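AB hydrolase-1 domain-containing protein (Streptococcus mutans, PDB 4L9A) belongs to the alpha/beta hydrolase family and probably acts as a carboxylesterase, hydrolysing carboxylic ester bonds. Local coordinates at residues A50-T55 with R196-C201; G140-T145 with K245-S250; I236-S241 with N276-K281. One frame throughout, in Å; residues are numbered along the deposited sequence.

Interaction 1. Residues A50-T55 with R196-C201; sequences AGFFST and RGYDYC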
ATOM      1  N   ALA A  50       2.876   2.085   5.966  1.00 21.69           N
ATOM      2  CA  ALA A  50       2.696   2.340   7.378  1.00 28.89           C
ATOM      3  C   ALA A  50       2.428   3.823   7.461  1.00 41.38           C
ATOM      4  O   ALA A  50       3.094   4.626   6.806  1.00 56.27           O
ATOM      5  CB  ALA A  50       3.962   1.965   8.171  1.00 28.60           C
ATOM      6  N   GLY A  51       1.435   4.195   8.242  1.00 35.49           N
ATOM      7  CA  GLY A  51       1.029   5.583   8.280  1.00 30.90           C
ATOM      8  C   GLY A  51      -0.400   5.649   8.744  1.00 26.09           C
ATOM      9  O   GLY A  51      -1.018   4.614   8.966  1.00 26.52           O
ATOM     10  N   PHE A  52      -0.918   6.865   8.884  1.00 26.52           N
ATOM     11  CA  PHE A  52      -2.244   7.078   9.449  1.00 26.79           C
ATOM     12  C   PHE A  52      -3.238   7.508   8.387  1.00 27.72           C
ATOM     13  O   PHE A  52      -4.418   7.644   8.676  1.00 24.12           O
ATOM     14  CB  PHE A  52      -2.215   8.162  10.539  1.00 22.55           C
ATOM     15  CG  PHE A  52      -1.413   7.796  11.751  1.00 34.20           C
ATOM     16  CD1 PHE A  52      -1.040   6.481  11.986  1.00 29.62           C
ATOM     17  CD2 PHE A  52      -1.039   8.776  12.664  1.00 35.29           C
ATOM     18  CE1 PHE A  52      -0.293   6.152  13.101  1.00 36.54           C
ATOM     19  CE2 PHE A  52      -0.301   8.454  13.785  1.00 38.41           C
ATOM     20  CZ  PHE A  52       0.079   7.142  14.006  1.00 36.82           C
ATOM     21  N   PHE A  53      -2.772   7.750   7.166  1.00 25.96           N
ATOM     22  CA  PHE A  53      -3.689   8.179   6.114  1.00 27.68           C
ATOM     23  C   PHE A  53      -4.701   7.080   5.764  1.00 23.47           C
ATOM     24  O   PHE A  53      -4.369   5.902   5.754  1.00 22.54           O
ATOM     25  CB  PHE A  53      -2.931   8.562   4.847  1.00 26.50           C
ATOM     26  CG  PHE A  53      -1.841   9.573   5.063  1.00 29.08           C
ATOM     27  CD1 PHE A  53      -2.133  10.837   5.541  1.00 24.52           C
ATOM     28  CD2 PHE A  53      -0.523   9.257   4.766  1.00 29.93           C
ATOM     29  CE1 PHE A  53      -1.129  11.769   5.726  1.00 26.78           C
ATOM     30  CE2 PHE A  53       0.499  10.191   4.952  1.00 30.25           C
ATOM     31  CZ  PHE A  53       0.196  11.442   5.428  1.00 25.44           C
ATOM     32  N   SER A  54      -5.926   7.475   5.443  1.00 20.87           N
ATOM     33  CA  SER A  54      -6.906   6.509   4.941  1.00 20.51           C
ATOM     34  C   SER A  54      -6.538   6.194   3.500  1.00 23.27           C
ATOM     35  O   SER A  54      -6.003   7.047   2.793  1.00 25.25           O
ATOM     36  CB  SER A  54      -8.339   7.067   5.026  1.00 18.73           C
ATOM     37  OG  SER A  54      -9.288   6.052   4.737  1.00 21.50           O
ATOM     38  N   THR A  55      -6.829   4.976   3.056  1.00 24.83           N
ATOM     39  CA  THR A  55      -6.211   4.463   1.828  1.00 25.59           C
ATOM     40  C   THR A  55      -6.755   5.122   0.566  1.00 27.33           C
ATOM     41  O   THR A  55      -5.989   5.476  -0.334  1.00 22.40           O
ATOM     42  CB  THR A  55      -6.308   2.935   1.756  1.00 23.18           C
ATOM     43  OG1 THR A  55      -5.532   2.382   2.825  1.00 19.57           O
ATOM     44  CG2 THR A  55      -5.779   2.399   0.415  1.00 20.14           C
ATOM     45  N   ARG A 196      -7.518  15.152   7.162  1.00 25.30           N
ATOM     46  CA  ARG A 196      -8.650  14.865   8.044  1.00 32.70           C
ATOM     47  C   ARG A 196      -8.597  13.409   8.508  1.00 30.90           C
ATOM     48  O   ARG A 196      -8.860  13.115   9.663  1.00 28.69           O
ATOM     49  CB  ARG A 196      -9.989  15.164   7.369  1.00 35.52           C
ATOM     50  CG  ARG A 196     -10.315  16.633   7.285  1.00 40.87           C
ATOM     51  CD  ARG A 196     -11.717  16.873   6.737  1.00 36.29           C
ATOM     52  NE  ARG A 196     -11.935  18.302   6.507  1.00 43.07           N
ATOM     53  CZ  ARG A 196     -11.994  18.867   5.304  1.00 43.60           C
ATOM     54  NH1 ARG A 196     -11.871  18.120   4.206  1.00 37.68           N
ATOM     55  NH2 ARG A 196     -12.182  20.178   5.199  1.00 40.61           N
ATOM     56  N   GLY A 197      -8.234  12.500   7.610  1.00 26.74           N
ATOM     57  CA  GLY A 197      -8.101  11.099   7.980  1.00 24.54           C
ATOM     58  C   GLY A 197      -6.946  10.838   8.937  1.00 30.50           C
ATOM     59  O   GLY A 197      -7.087  10.118   9.933  1.00 23.97           O
ATOM     60  N   TYR A 198      -5.789  11.414   8.626  1.00 23.16           N
ATOM     61  CA  TYR A 198      -4.643  11.346   9.526  1.00 25.02           C
ATOM     62  C   TYR A 198      -5.027  11.801  10.930  1.00 25.12           C
ATOM     63  O   TYR A 198      -4.751  11.119  11.919  1.00 26.82           O
ATOM     64  CB  TYR A 198      -3.514  12.240   9.004  1.00 31.28           C
ATOM     65  CG  TYR A 198      -2.255  12.174   9.837  1.00 31.07           C
ATOM     66  CD1 TYR A 198      -2.150  12.878  11.023  1.00 32.65           C
ATOM     67  CD2 TYR A 198      -1.176  11.397   9.436  1.00 31.79           C
ATOM     68  CE1 TYR A 198      -1.004  12.814  11.787  1.00 30.53           C
ATOM     69  CE2 TYR A 198      -0.030  11.326  10.189  1.00 30.64           C
ATOM     70  CZ  TYR A 198       0.053  12.036  11.361  1.00 31.06           C
ATOM     71  OH  TYR A 198       1.194  11.974  12.118  1.00 33.68           O
ATOM     72  N   ASP A 199      -5.636  12.976  11.009  1.00 24.63           N
ATOM     73  CA  ASP A 199      -5.936  13.598  12.289  1.00 28.63           C
ATOM     74  C   ASP A 199      -7.012  12.804  13.057  1.00 33.02           C
ATOM     75  O   ASP A 199      -6.994  12.743  14.289  1.00 28.33           O
ATOM     76  CB  ASP A 199      -6.392  15.047  12.089  1.00 35.48           C
ATOM     77  CG  ASP A 199      -5.274  15.958  11.584  1.00 38.94           C
ATOM     78  OD1 ASP A 199      -4.084  15.611  11.744  1.00 36.04           O
ATOM     79  OD2 ASP A 199      -5.592  17.040  11.043  1.00 36.66           O
ATOM     80  N   TYR A 200      -7.954  12.216  12.327  1.00 30.07           N
ATOM     81  CA  TYR A 200      -8.991  11.402  12.954  1.00 32.96           C
ATOM     82  C   TYR A 200      -8.326  10.170  13.552  1.00 32.11           C
ATOM     83  O   TYR A 200      -8.552   9.829  14.705  1.00 30.61           O
ATOM     84  CB  TYR A 200     -10.034  10.988  11.924  1.00 33.82           C
ATOM     85  CG  TYR A 200     -10.963   9.886  12.383  1.00 33.23           C
ATOM     86  CD1 TYR A 200     -10.653   8.548  12.153  1.00 31.38           C
ATOM     87  CD2 TYR A 200     -12.156  10.184  13.038  1.00 41.97           C
ATOM     88  CE1 TYR A 200     -11.503   7.538  12.561  1.00 32.42           C
ATOM     89  CE2 TYR A 200     -13.014   9.184  13.455  1.00 39.71           C
ATOM     90  CZ  TYR A 200     -12.687   7.869  13.213  1.00 37.23           C
ATOM     91  OH  TYR A 200     -13.540   6.877  13.629  1.00 34.55           O
ATOM     92  N   CYS A 201      -7.489   9.515  12.755  1.00 23.12           N
ATOM     93  CA  CYS A 201      -6.743   8.353  13.226  1.00 22.56           C
ATOM     94  C   CYS A 201      -5.907   8.670  14.480  1.00 26.24           C
ATOM     95  O   CYS A 201      -5.963   7.950  15.487  1.00 25.85           O
ATOM     96  CB  CYS A 201      -5.828   7.832  12.113  1.00 20.02           C
ATOM     97  SG  CYS A 201      -4.869   6.409  12.622  1.00 24.22           S
TER
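F52 carries the largest share of this contact, lying against Y198 and C201 on one side of helix 188-206. Its CD2 stands 3.6 Å above the plane of one face of the Y198 ring, shifted toward the rim, where CZ and CE2 of Y198 are its nearest atoms. The two ring planes are inclined by 46°, neither stacked nor perpendicular. CB of F52 touches Y198 CD2 at 3.6 Å, and that same CD2 is met by F53 CE1 at 3.7 Å. One ring atom of the tyrosine therefore serves both phenylalanines; although the CB of F53 points away from the helix, its ring lies close to it. In Y198, CG is anti to the backbone N (chi1 -177°), and the ring beyond it meets both F52 and F53. C201, one helical turn further on, adds a sulfur-aromatic contact: SG approaches the F52 ring obliquely, 4.3 Å from its centroid, and lies 3.8 Å from F52 CB. C201 CB also rests on the carbonyl O of F52. Strand 43-47 feeds this loop, while the helix comes from the insertion between strands 134-141 and 235-239, where alpha/beta hydrolases commonly carry a cap. The aromatic cluster thus joins this probable cap to the core, through the loop after strand 43-47, which in many relatives supplies an N-H of the oxyanion hole. W195, on the preceding turn, extends the cluster, meeting the Y198 ring and standing edge-to-face to F53. Q202 and L205 of the same helix give F52 further cover. On the core side, F52 has a backbone hydrogen bond with G81. D76 holds the end of the loop with both carboxylate oxygens, OD2 bonded to S54 OG and OD1 to T55 N, at the start of helix 55-58.

Interaction 2. Residues G140-T145 with K245-S250; sequences GLEPTT and KEYLES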
ATOM      1  N   GLY A 140       3.556  -1.874  -7.681  1.00 23.19           N
ATOM      2  CA  GLY A 140       4.162  -1.555  -6.404  1.00 23.19           C
ATOM      3  C   GLY A 140       4.875  -0.221  -6.415  1.00 27.81           C
ATOM      4  O   GLY A 140       5.723   0.033  -7.265  1.00 30.66           O
ATOM      5  N   LEU A 141       4.515   0.634  -5.472  1.00 22.37           N
ATOM      6  CA  LEU A 141       5.220   1.884  -5.272  1.00 20.29           C
ATOM      7  C   LEU A 141       6.171   1.700  -4.094  1.00 24.27           C
ATOM      8  O   LEU A 141       5.741   1.673  -2.945  1.00 25.59           O
ATOM      9  CB  LEU A 141       4.233   3.028  -5.009  1.00 22.50           C
ATOM     10  CG  LEU A 141       3.198   3.327  -6.104  1.00 29.51           C
ATOM     11  CD1 LEU A 141       3.774   3.202  -7.516  1.00 23.93           C
ATOM     12  CD2 LEU A 141       1.962   2.431  -5.950  1.00 29.02           C
ATOM     13  N   GLU A 142       7.467   1.550  -4.392  1.00 22.82           N
ATOM     14  CA  GLU A 142       8.473   1.214  -3.376  1.00 23.13           C
ATOM     15  C   GLU A 142       7.980   0.216  -2.317  1.00 22.06           C
ATOM     16  O   GLU A 142       8.028   0.476  -1.108  1.00 19.11           O
ATOM     17  CB  GLU A 142       9.062   2.489  -2.744  1.00 25.93           C
ATOM     18  CG  GLU A 142       9.994   3.211  -3.746  1.00 29.09           C
ATOM     19  CD  GLU A 142      10.902   4.249  -3.121  1.00 28.71           C
ATOM     20  OE1 GLU A 142      10.822   4.494  -1.892  1.00 29.58           O
ATOM     21  OE2 GLU A 142      11.698   4.840  -3.883  1.00 36.85           O
ATOM     22  N   PRO A 143       7.483  -0.933  -2.780  1.00 20.07           N
ATOM     23  CA  PRO A 143       7.044  -1.963  -1.832  1.00 19.86           C
ATOM     24  C   PRO A 143       8.216  -2.411  -0.966  1.00 26.06           C
ATOM     25  O   PRO A 143       9.344  -2.512  -1.459  1.00 22.70           O
ATOM     26  CB  PRO A 143       6.570  -3.103  -2.740  1.00 23.80           C
ATOM     27  CG  PRO A 143       7.329  -2.900  -4.025  1.00 23.51           C
ATOM     28  CD  PRO A 143       7.460  -1.400  -4.176  1.00 19.12           C
ATOM     29  N   THR A 144       7.952  -2.657   0.313  1.00 24.44           N
ATOM     30  CA  THR A 144       9.005  -2.978   1.260  1.00 27.24           C
ATOM     31  C   THR A 144       9.604  -4.354   0.961  1.00 25.13           C
ATOM     32  O   THR A 144       8.878  -5.352   0.944  1.00 25.23           O
ATOM     33  CB  THR A 144       8.469  -2.921   2.712  1.00 27.82           C
ATOM     34  OG1 THR A 144       7.754  -1.690   2.903  1.00 24.03           O
ATOM     35  CG2 THR A 144       9.626  -2.988   3.708  1.00 28.48           C
ATOM     36  N   THR A 145      10.915  -4.406   0.706  1.00 30.43           N
ATOM     37  CA  THR A 145      11.598  -5.680   0.467  1.00 28.78           C
ATOM     38  C   THR A 145      12.079  -6.324   1.762  1.00 33.40           C
ATOM     39  O   THR A 145      12.320  -5.642   2.767  1.00 28.83           O
ATOM     40  CB  THR A 145      12.837  -5.533  -0.434  1.00 32.46           C
ATOM     41  OG1 THR A 145      13.761  -4.611   0.169  1.00 30.49           O
ATOM     42  CG2 THR A 145      12.450  -5.059  -1.834  1.00 27.45           C
ATOM     43  N   LYS A 245      19.066  -1.924  -7.873  1.00 34.93           N
ATOM     44  CA  LYS A 245      19.591  -3.279  -7.684  1.00 35.61           C
ATOM     45  C   LYS A 245      18.751  -4.103  -6.700  1.00 32.17           C
ATOM     46  O   LYS A 245      18.429  -5.268  -6.952  1.00 35.15           O
ATOM     47  CB  LYS A 245      21.046  -3.240  -7.221  1.00 37.33           C
ATOM     48  CG  LYS A 245      21.671  -4.617  -7.112  1.00 47.58           C
ATOM     49  CD  LYS A 245      23.128  -4.545  -6.688  1.00 57.92           C
ATOM     50  CE  LYS A 245      23.702  -5.945  -6.532  1.00 66.39           C
ATOM     51  NZ  LYS A 245      23.484  -6.763  -7.763  1.00 69.61           N
ATOM     52  N   GLU A 246      18.417  -3.485  -5.576  1.00 29.51           N
ATOM     53  CA  GLU A 246      17.560  -4.097  -4.566  1.00 33.22           C
ATOM     54  C   GLU A 246      16.289  -4.675  -5.204  1.00 31.67           C
ATOM     55  O   GLU A 246      15.970  -5.849  -5.020  1.00 32.30           O
ATOM     56  CB  GLU A 246      17.208  -3.051  -3.499  1.00 26.69           C
ATOM     57  CG  GLU A 246      16.041  -3.443  -2.566  1.00 34.34           C
ATOM     58  CD  GLU A 246      15.545  -2.269  -1.723  1.00 32.28           C
ATOM     59  OE1 GLU A 246      16.138  -1.173  -1.819  1.00 31.72           O
ATOM     60  OE2 GLU A 246      14.557  -2.435  -0.975  1.00 32.11           O
ATOM     61  N   TYR A 247      15.590  -3.853  -5.978  1.00 26.50           N
ATOM     62  CA  TYR A 247      14.361  -4.285  -6.638  1.00 26.79           C
ATOM     63  C   TYR A 247      14.578  -5.323  -7.748  1.00 29.36           C
ATOM     64  O   TYR A 247      13.821  -6.282  -7.852  1.00 28.84           O
ATOM     65  CB  TYR A 247      13.540  -3.083  -7.112  1.00 25.43           C
ATOM     66  CG  TYR A 247      12.787  -2.454  -5.960  1.00 28.85           C
ATOM     67  CD1 TYR A 247      11.813  -3.179  -5.268  1.00 27.59           C
ATOM     68  CD2 TYR A 247      13.061  -1.165  -5.544  1.00 29.68           C
ATOM     69  CE1 TYR A 247      11.132  -2.633  -4.217  1.00 25.41           C
ATOM     70  CE2 TYR A 247      12.378  -0.606  -4.481  1.00 31.13           C
ATOM     71  CZ  TYR A 247      11.414  -1.346  -3.825  1.00 25.60           C
ATOM     72  OH  TYR A 247      10.738  -0.800  -2.771  1.00 23.58           O
ATOM     73  N   LEU A 248      15.637  -5.155  -8.538  1.00 31.06           N
ATOM     74  CA  LEU A 248      15.994  -6.159  -9.538  1.00 33.35           C
ATOM     75  C   LEU A 248      16.191  -7.545  -8.918  1.00 36.40           C
ATOM     76  O   LEU A 248      15.840  -8.554  -9.525  1.00 32.26           O
ATOM     77  CB  LEU A 248      17.259  -5.744 -10.297  1.00 35.91           C
ATOM     78  CG  LEU A 248      17.105  -4.635 -11.339  1.00 38.62           C
ATOM     79  CD1 LEU A 248      18.424  -4.440 -12.097  1.00 38.72           C
ATOM     80  CD2 LEU A 248      15.969  -4.973 -12.308  1.00 39.15           C
ATOM     81  N   GLU A 249      16.748  -7.591  -7.710  1.00 39.03           N
ATOM     82  CA  GLU A 249      17.005  -8.860  -7.027  1.00 37.72           C
ATOM     83  C   GLU A 249      15.864  -9.274  -6.101  1.00 38.22           C
ATOM     84  O   GLU A 249      15.986 -10.257  -5.363  1.00 37.58           O
ATOM     85  CB  GLU A 249      18.255  -8.750  -6.161  1.00 38.58           C
ATOM     86  CG  GLU A 249      19.551  -8.562  -6.911  1.00 48.15           C
ATOM     87  CD  GLU A 249      20.702  -8.321  -5.954  1.00 65.74           C
ATOM     88  OE1 GLU A 249      20.427  -8.043  -4.760  1.00 64.74           O
ATOM     89  OE2 GLU A 249      21.871  -8.409  -6.394  1.00 72.24           O
ATOM     90  N   SER A 250      14.766  -8.532  -6.124  1.00 34.37           N
ATOM     91  CA  SER A 250      13.752  -8.691  -5.085  1.00 30.53           C
ATOM     92  C   SER A 250      12.661  -9.690  -5.431  1.00 36.98           C
ATOM     93  O   SER A 250      12.532 -10.147  -6.573  1.00 31.16           O
ATOM     94  CB  SER A 250      13.077  -7.353  -4.775  1.00 28.51           C
ATOM     95  OG  SER A 250      12.108  -7.055  -5.767  1.00 31.22           O
TER
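Y247 reaches from helix 244-248 to the carbonyl O of P143, and E246 beside it takes the hydroxyl of T145. In this alpha/beta hydrolase, segment 140-145 is the end of strand 134-141 and the turn that follows it. The Y247 ring extends toward that turn, with P143 O at its edge, near the ring plane. The hydroxyl of Y247 donates to P143 O at 2.6 Å with a C=O...donor angle of 130°, standing above the carbonyl plane. Around this bond the phenol tip is wedged against aliphatic carbon: Y247 OH lies 3.6 Å from P143 CD and 3.7 Å from E142 CB. T145 turns OG1 between its backbone N and carbonyl carbon (chi1 58°), which directs the hydroxyl to E246 OE2 at 2.6 Å. OE2 is met on its anti side, 21° out of the carboxylate plane. E246 CG is anti to its backbone N and the chain is extended beyond it, bringing the carboxylate to T145. That carboxylate has further partners, R243 at OE2 and the Y158 hydroxyl at OE1, and T145 OG1 also accepts from I148 N as the N-cap of helix 146-151. E142 sends its extended chain elsewhere: OE1 binds H268 ND1 and R243, and OE2 binds E240 N. The acid-imidazole pair with H268 is consistent with the acid-histidine couple of a hydrolase triad. The methyl of T145 touches both Y247 and S250, with CG2 3.6 Å from Y247 CE1 and 3.8 Å from S250 CB. Just past the helix, S250 folds back: both its N and its OG donate to Y247 O, with S250 OG at 2.8 Å, in the carbonyl plane and on a lone pair.

Interaction 3. Residues I236-S241 with N276-K281; sequences IVFSES and NSILEK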
ATOM      1  N   ILE A 236       4.587  -4.426 -12.049  1.00 28.01           N
ATOM      2  CA  ILE A 236       5.173  -3.140 -12.401  1.00 25.62           C
ATOM      3  C   ILE A 236       5.606  -2.457 -11.108  1.00 30.21           C
ATOM      4  O   ILE A 236       4.769  -2.100 -10.270  1.00 25.79           O
ATOM      5  CB  ILE A 236       4.201  -2.215 -13.159  1.00 32.75           C
ATOM      6  CG1 ILE A 236       3.507  -2.951 -14.313  1.00 36.55           C
ATOM      7  CG2 ILE A 236       4.956  -0.998 -13.688  1.00 28.39           C
ATOM      8  CD1 ILE A 236       4.418  -3.272 -15.452  1.00 43.68           C
ATOM      9  N   VAL A 237       6.914  -2.308 -10.929  1.00 26.36           N
ATOM     10  CA  VAL A 237       7.445  -1.700  -9.709  1.00 22.47           C
ATOM     11  C   VAL A 237       8.049  -0.334 -10.032  1.00 29.05           C
ATOM     12  O   VAL A 237       8.782  -0.186 -11.019  1.00 29.43           O
ATOM     13  CB  VAL A 237       8.483  -2.629  -9.031  1.00 30.76           C
ATOM     14  CG1 VAL A 237       9.221  -1.924  -7.886  1.00 20.24           C
ATOM     15  CG2 VAL A 237       7.801  -3.890  -8.536  1.00 25.74           C
ATOM     16  N   PHE A 238       7.706   0.660  -9.216  1.00 24.98           N
ATOM     17  CA  PHE A 238       8.256   2.006  -9.326  1.00 22.11           C
ATOM     18  C   PHE A 238       9.093   2.290  -8.097  1.00 23.92           C
ATOM     19  O   PHE A 238       8.666   2.035  -6.970  1.00 26.73           O
ATOM     20  CB  PHE A 238       7.133   3.065  -9.392  1.00 20.74           C
ATOM     21  CG  PHE A 238       6.278   2.972 -10.621  1.00 28.99           C
ATOM     22  CD1 PHE A 238       5.275   2.011 -10.714  1.00 29.59           C
ATOM     23  CD2 PHE A 238       6.457   3.851 -11.673  1.00 31.69           C
ATOM     24  CE1 PHE A 238       4.474   1.919 -11.850  1.00 32.27           C
ATOM     25  CE2 PHE A 238       5.663   3.768 -12.812  1.00 29.04           C
ATOM     26  CZ  PHE A 238       4.677   2.800 -12.903  1.00 33.10           C
ATOM     27  N   SER A 239      10.269   2.864  -8.311  1.00 23.56           N
ATOM     28  CA  SER A 239      11.176   3.154  -7.224  1.00 24.90           C
ATOM     29  C   SER A 239      12.114   4.288  -7.607  1.00 29.45           C
ATOM     30  O   SER A 239      12.406   4.494  -8.785  1.00 29.49           O
ATOM     31  CB  SER A 239      12.000   1.906  -6.904  1.00 31.69           C
ATOM     32  OG  SER A 239      13.202   2.245  -6.238  1.00 42.57           O
ATOM     33  N   GLU A 240      12.598   5.008  -6.606  1.00 26.67           N
ATOM     34  CA  GLU A 240      13.682   5.958  -6.818  1.00 32.16           C
ATOM     35  C   GLU A 240      14.893   5.213  -7.394  1.00 31.74           C
ATOM     36  O   GLU A 240      15.115   4.044  -7.070  1.00 25.89           O
ATOM     37  CB  GLU A 240      14.031   6.656  -5.498  1.00 26.71           C
ATOM     38  CG  GLU A 240      12.872   7.496  -4.927  1.00 33.34           C
ATOM     39  CD  GLU A 240      13.127   7.951  -3.500  1.00 37.09           C
ATOM     40  OE1 GLU A 240      13.736   9.016  -3.311  1.00 40.79           O
ATOM     41  OE2 GLU A 240      12.733   7.227  -2.563  1.00 46.68           O
ATOM     42  N   SER A 241      15.670   5.883  -8.250  1.00 29.63           N
ATOM     43  CA  SER A 241      16.766   5.225  -8.964  1.00 28.80           C
ATOM     44  C   SER A 241      17.788   4.519  -8.067  1.00 36.29           C
ATOM     45  O   SER A 241      18.314   3.473  -8.437  1.00 28.97           O
ATOM     46  CB  SER A 241      17.502   6.211  -9.889  1.00 34.31           C
ATOM     47  OG  SER A 241      18.047   7.289  -9.153  1.00 40.19           O
ATOM     48  N   ASN A 276       0.998  10.103 -13.378  1.00 37.00           N
ATOM     49  CA  ASN A 276       0.926  10.132 -14.834  1.00 39.87           C
ATOM     50  C   ASN A 276       1.695   8.964 -15.425  1.00 39.41           C
ATOM     51  O   ASN A 276       1.210   8.277 -16.328  1.00 43.10           O
ATOM     52  CB  ASN A 276       1.456  11.456 -15.394  1.00 51.39           C
ATOM     53  CG  ASN A 276       0.470  12.598 -15.212  1.00 61.80           C
ATOM     54  OD1 ASN A 276      -0.747  12.402 -15.285  1.00 64.13           O
ATOM     55  ND2 ASN A 276       0.989  13.795 -14.969  1.00 65.22           N
ATOM     56  N   SER A 277       2.899   8.741 -14.906  1.00 31.30           N
ATOM     57  CA  SER A 277       3.718   7.620 -15.329  1.00 35.33           C
ATOM     58  C   SER A 277       3.094   6.290 -14.924  1.00 34.04           C
ATOM     59  O   SER A 277       3.063   5.341 -15.714  1.00 32.67           O
ATOM     60  CB  SER A 277       5.126   7.740 -14.745  1.00 41.41           C
ATOM     61  OG  SER A 277       5.920   6.630 -15.115  1.00 50.44           O
ATOM     62  N   ILE A 278       2.592   6.224 -13.694  1.00 31.39           N
ATOM     63  CA  ILE A 278       1.952   5.008 -13.208  1.00 30.04           C
ATOM     64  C   ILE A 278       0.774   4.621 -14.098  1.00 32.55           C
ATOM     65  O   ILE A 278       0.662   3.474 -14.536  1.00 36.26           O
ATOM     66  CB  ILE A 278       1.507   5.158 -11.732  1.00 27.30           C
ATOM     67  CG1 ILE A 278       2.740   5.381 -10.846  1.00 28.15           C
ATOM     68  CG2 ILE A 278       0.700   3.936 -11.280  1.00 24.47           C
ATOM     69  CD1 ILE A 278       2.402   5.889  -9.430  1.00 28.91           C
ATOM     70  N   LEU A 279      -0.091   5.587 -14.385  1.00 33.78           N
ATOM     71  CA  LEU A 279      -1.253   5.320 -15.226  1.00 36.69           C
ATOM     72  C   LEU A 279      -0.856   4.860 -16.623  1.00 37.90           C
ATOM     73  O   LEU A 279      -1.468   3.962 -17.203  1.00 37.70           O
ATOM     74  CB  LEU A 279      -2.156   6.555 -15.302  1.00 40.22           C
ATOM     75  CG  LEU A 279      -3.296   6.563 -14.282  1.00 43.79           C
ATOM     76  CD1 LEU A 279      -4.309   5.472 -14.609  1.00 43.50           C
ATOM     77  CD2 LEU A 279      -2.778   6.403 -12.859  1.00 35.60           C
ATOM     78  N   GLU A 280       0.170   5.488 -17.170  1.00 35.14           N
ATOM     79  CA  GLU A 280       0.683   5.110 -18.481  1.00 35.96           C
ATOM     80  C   GLU A 280       1.076   3.616 -18.501  1.00 36.39           C
ATOM     81  O   GLU A 280       0.664   2.864 -19.387  1.00 38.35           O
ATOM     82  CB  GLU A 280       1.884   5.997 -18.818  1.00 37.25           C
ATOM     83  CG  GLU A 280       2.290   6.031 -20.262  1.00 60.50           C
ATOM     84  CD  GLU A 280       3.404   7.035 -20.496  1.00 79.44           C
ATOM     85  OE1 GLU A 280       3.451   8.053 -19.767  1.00 80.50           O
ATOM     86  OE2 GLU A 280       4.238   6.798 -21.395  1.00 89.27           O
ATOM     87  N   LYS A 281       1.861   3.185 -17.518  1.00 34.00           N
ATOM     88  CA  LYS A 281       2.234   1.770 -17.405  1.00 30.33           C
ATOM     89  C   LYS A 281       1.033   0.863 -17.138  1.00 35.98           C
ATOM     90  O   LYS A 281       0.947  -0.240 -17.667  1.00 32.60           O
ATOM     91  CB  LYS A 281       3.261   1.571 -16.293  1.00 33.01           C
ATOM     92  CG  LYS A 281       4.504   2.418 -16.469  1.00 41.81           C
ATOM     93  CD  LYS A 281       5.024   2.319 -17.877  1.00 54.34           C
ATOM     94  CE  LYS A 281       6.039   3.414 -18.160  1.00 51.72           C
ATOM     95  NZ  LYS A 281       6.331   3.477 -19.613  1.00 42.52           N
TER
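The ring of F238 lies against helix 275-287, with I278 over one face and K281 across its far end. CG1 of I278 stands over the ring centre, 3.8 Å from the centroid and 10° off the normal, a clear CH-pi contact. CZ of F238 penetrates farthest, reaching 3.5 Å from I278 CA and 3.6 Å from K281 CG. K281 offers carbon only: CB and CG meet F238 CZ, and CB also meets I236 CG2 at 4.0 Å. A chi2 of -47° bends the lysine chain at CD, and NZ lies far from the F238 ring. S277 OG sits at the ring edge near its plane, 3.7 Å from F238 CE2. Strand 236-239 and helix segment 276-281 run nearly antiparallel with their axes 10.2 Å apart, the layering of a helix on the sheet of an alpha/beta hydrolase. L141 and I262, from the two neighbouring strands, also touch F238. No hydrogen bond joins the two segments, so their contact rests on dispersion and hydrophobic burial, with an aromatic face receiving a methylene and a lysine used for its aliphatic part.

Following the chain from the N terminus, interaction 1 opens in the loop after strand 43-47 and closes on helix 188-206, spanning the central strands. Interaction 2 opens inside that span, at the end of strand 134-141, and closes beyond it on helix 244-248 and the residues just past it, so the two cross. Interaction 3 opens at strand 235-239, before interaction 2 has closed, and ends on helix 275-287; it crosses interaction 2 and follows interaction 1 in series. Interactions 2 and 3 touch through neighbouring strands 134-141 and 235-239, their centres about 12 Å apart. Interaction 1 lies about 25 Å from interaction 2, centre to centre, and ties the inserted helices to the core.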